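Local coordinates for protein caltubin, EF-hand (Lymnaea stagnalis, PDB 6VAN) that probably binds calcium through its EF-hand loops, which hold strontium ions in this crystal, at residues 21-29 and 56-64. Residues are numbered along the deposited sequence; the frame is centred on the assembly and turned at random.
Sequences DGQSTFDEV and GNGAIDFVP. With SR (strontium ion), chain C; SR (strontium ion), chain D.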
loop_
_atom_site.group_PDB
_atom_site.type_symbol
_atom_site.label_atom_id
_atom_site.label_comp_id
_atom_site.label_asym_id
_atom_site.label_seq_id
_atom_site.Cartn_x
_atom_site.Cartn_y
_atom_site.Cartn_z
ATOM N N ASP A 21 -1.882 -2.003 -20.774
ATOM C CA ASP A 21 -0.761 -1.973 -21.755
ATOM C C ASP A 21 0.439 -2.745 -21.183
ATOM O O ASP A 21 1.428 -2.917 -21.907
ATOM C CB ASP A 21 -0.416 -0.535 -22.178
ATOM C CG ASP A 21 -0.121 0.399 -21.024
ATOM O OD1 ASP A 21 0.735 0.034 -20.176
ATOM O OD2 ASP A 21 -0.785 1.490 -20.950
ATOM N N GLY A 22 0.354 -3.176 -19.919
ATOM C CA GLY A 22 1.380 -3.997 -19.247
ATOM C C GLY A 22 2.289 -3.172 -18.345
ATOM O O GLY A 22 3.114 -3.769 -17.631
ATOM N N GLN A 23 2.180 -1.839 -18.392
ATOM C CA GLN A 23 3.020 -0.907 -17.604
ATOM C C GLN A 23 2.144 0.018 -16.751
ATOM O O GLN A 23 1.053 0.476 -17.239
ATOM C CB GLN A 23 3.879 -0.033 -18.523
ATOM C CG GLN A 23 4.850 -0.820 -19.391
ATOM C CD GLN A 23 6.045 0.016 -19.775
ATOM O OE1 GLN A 23 5.934 1.210 -20.025
ATOM N NE2 GLN A 23 7.209 -0.613 -19.817
ATOM N N SER A 24 2.593 0.271 -15.523
ATOM C CA SER A 24 2.088 1.357 -14.656
ATOM C C SER A 24 3.146 2.454 -14.654
ATOM O O SER A 24 4.234 2.269 -14.081
ATOM C CB SER A 24 1.735 0.878 -13.281
ATOM O OG SER A 24 0.957 1.862 -12.606
ATOM N N THR A 25 2.857 3.504 -15.437
ATOM C CA THR A 25 3.701 4.702 -15.576
ATOM C C THR A 25 3.385 5.656 -14.424
ATOM O O THR A 25 2.401 5.416 -13.692
ATOM C CB THR A 25 3.492 5.383 -16.938
ATOM O OG1 THR A 25 2.135 5.813 -17.034
ATOM C CG2 THR A 25 3.806 4.470 -18.102
ATOM N N PHE A 26 4.188 6.705 -14.305
ATOM C CA PHE A 26 4.179 7.688 -13.189
ATOM C C PHE A 26 2.756 8.131 -12.820
ATOM O O PHE A 26 2.350 7.973 -11.657
ATOM C CB PHE A 26 5.012 8.911 -13.565
ATOM C CG PHE A 26 5.184 9.853 -12.407
ATOM C CD1 PHE A 26 6.193 9.643 -11.481
ATOM C CD2 PHE A 26 4.312 10.908 -12.220
ATOM C CE1 PHE A 26 6.333 10.487 -10.390
ATOM C CE2 PHE A 26 4.457 11.754 -11.132
ATOM C CZ PHE A 26 5.466 11.538 -10.222
ATOM N N ASP A 27 2.026 8.712 -13.767
ATOM C CA ASP A 27 0.694 9.329 -13.522
ATOM C C ASP A 27 -0.307 8.253 -13.088
ATOM O O ASP A 27 -1.260 8.581 -12.371
ATOM C CB ASP A 27 0.215 10.114 -14.743
ATOM C CG ASP A 27 0.906 11.462 -14.879
ATOM O OD1 ASP A 27 0.835 12.263 -13.909
ATOM O OD2 ASP A 27 1.544 11.690 -15.928
ATOM N N GLU A 28 -0.072 7.007 -13.479
ATOM C CA GLU A 28 -0.960 5.882 -13.126
ATOM C C GLU A 28 -0.712 5.489 -11.675
ATOM O O GLU A 28 -1.707 5.341 -10.933
ATOM C CB GLU A 28 -0.684 4.713 -14.041
ATOM C CG GLU A 28 -0.799 5.090 -15.494
ATOM C CD GLU A 28 -0.488 3.921 -16.394
ATOM O OE1 GLU A 28 0.670 3.871 -16.930
ATOM O OE2 GLU A 28 -1.363 3.082 -16.538
ATOM N N VAL A 29 0.563 5.408 -11.285
ATOM C CA VAL A 29 0.939 5.067 -9.881
ATOM C C VAL A 29 0.464 6.235 -9.017
ATOM O O VAL A 29 -0.102 5.992 -7.961
ATOM C CB VAL A 29 2.434 4.771 -9.722
ATOM C CG1 VAL A 29 2.825 4.549 -8.263
ATOM C CG2 VAL A 29 2.846 3.569 -10.569
ATOM N N GLY A 56 14.654 -0.970 -14.841
ATOM C CA GLY A 56 15.071 0.442 -14.848
ATOM C C GLY A 56 14.418 1.259 -15.944
ATOM O O GLY A 56 15.036 2.254 -16.354
ATOM N N ASN A 57 13.214 0.905 -16.394
ATOM C CA ASN A 57 12.501 1.624 -17.485
ATOM C C ASN A 57 11.567 2.704 -16.901
ATOM O O ASN A 57 10.729 3.233 -17.653
ATOM C CB ASN A 57 11.768 0.647 -18.414
ATOM C CG ASN A 57 10.584 -0.019 -17.760
ATOM O OD1 ASN A 57 10.434 0.053 -16.522
ATOM N ND2 ASN A 57 9.722 -0.643 -18.549
ATOM N N GLY A 58 11.653 2.960 -15.584
ATOM C CA GLY A 58 10.905 4.014 -14.871
ATOM C C GLY A 58 9.429 3.689 -14.687
ATOM O O GLY A 58 8.677 4.576 -14.277
ATOM N N ALA A 59 9.014 2.442 -14.939
ATOM C CA ALA A 59 7.606 2.004 -14.895
ATOM C C ALA A 59 7.534 0.663 -14.154
ATOM O O ALA A 59 8.580 -0.036 -14.083
ATOM C CB ALA A 59 7.049 1.883 -16.283
ATOM N N ILE A 60 6.385 0.356 -13.566
ATOM C CA ILE A 60 6.159 -1.005 -12.998
ATOM C C ILE A 60 5.561 -1.859 -14.113
ATOM O O ILE A 60 4.476 -1.553 -14.568
ATOM C CB ILE A 60 5.252 -1.004 -11.751
ATOM C CG1 ILE A 60 5.799 -0.092 -10.639
ATOM C CG2 ILE A 60 5.048 -2.435 -11.261
ATOM C CD1 ILE A 60 4.856 0.119 -9.484
ATOM N N ASP A 61 6.290 -2.903 -14.515
ATOM C CA ASP A 61 5.872 -3.827 -15.585
ATOM C C ASP A 61 5.116 -4.980 -14.928
ATOM O O ASP A 61 5.667 -5.563 -13.993
ATOM C CB ASP A 61 7.102 -4.259 -16.360
ATOM C CG ASP A 61 7.801 -3.064 -16.986
ATOM O OD1 ASP A 61 7.256 -2.541 -17.971
ATOM O OD2 ASP A 61 8.892 -2.743 -16.537
ATOM N N PHE A 62 3.922 -5.315 -15.400
ATOM C CA PHE A 62 3.195 -6.490 -14.860
ATOM C C PHE A 62 4.136 -7.697 -14.909
ATOM O O PHE A 62 4.312 -8.368 -13.913
ATOM C CB PHE A 62 1.899 -6.771 -15.605
ATOM C CG PHE A 62 1.183 -7.968 -15.053
ATOM C CD1 PHE A 62 0.541 -7.896 -13.827
ATOM C CD2 PHE A 62 1.215 -9.183 -15.710
ATOM C CE1 PHE A 62 -0.072 -9.018 -13.288
ATOM C CE2 PHE A 62 0.599 -10.303 -15.165
ATOM C CZ PHE A 62 -0.058 -10.208 -13.968
ATOM N N VAL A 63 4.755 -7.934 -16.060
ATOM C CA VAL A 63 5.821 -8.961 -16.168
ATOM C C VAL A 63 7.116 -8.271 -16.582
ATOM O O VAL A 63 7.109 -7.467 -17.517
ATOM C CB VAL A 63 5.403 -10.122 -17.093
ATOM C CG1 VAL A 63 4.466 -11.059 -16.364
ATOM C CG2 VAL A 63 4.759 -9.656 -18.368
ATOM N N PRO A 64 8.256 -8.561 -15.918
ATOM C CA PRO A 64 8.335 -9.543 -14.823
ATOM C C PRO A 64 8.047 -9.023 -13.403
ATOM O O PRO A 64 7.935 -9.821 -12.500
ATOM C CB PRO A 64 9.815 -9.925 -14.832
ATOM C CG PRO A 64 10.502 -8.654 -15.261
ATOM C CD PRO A 64 9.576 -8.046 -16.288
HETATM SR SR SR C . -0.218 1.979 -18.538
HETATM SR SR SR D . 10.181 -1.594 -14.946
HETATM O O HOH W 1 4.273 -6.356 -18.515
HETATM O O HOH W 2 5.599 -3.998 -19.587
HETATM O O HOH W 3 1.790 2.936 -19.968
#
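S24 and I60 form the hydrogen-bonded pair of a two-stranded antiparallel sheet, S24 N giving to I60 O at 2.8 Å and I60 N to S24 O at 2.9 Å, and F62 N extends the ladder to G22 O at 2.8 Å. On one face Q23 and D61 run side by side. With CG beside the backbone N (chi1 -61°), the extended Q23 chain brings NE2 to the syn lone pair of D61 OD1, a bent bond tilted out of the amide plane. N57 ND2 points at the same OD1, almost in its own amide plane, while OD2 binds strontium. The two NH2 groups crowd, Q23 NE2 to N57 ND2 2.8 Å, so the exact setting of the Q23 amide is doubtful. Cutting Q23 back to an alanine is likely to cost OD1 a possible donor and leave a gap beside D61 and A59 CB. On the face of S24 and I60, V29 CG2, from the helix that follows, meets I60 CD1 at 4.1 Å; F12 touches I60 and F48 touches V29. Each loop also gives its strontium a backbone carbonyl, Q23 O at 2.4 Å and A59 O at 2.4 Å, D17 joining the first site and E65 the second. This short sheet coupling two metal loops is the hallmark of a paired EF-hand domain.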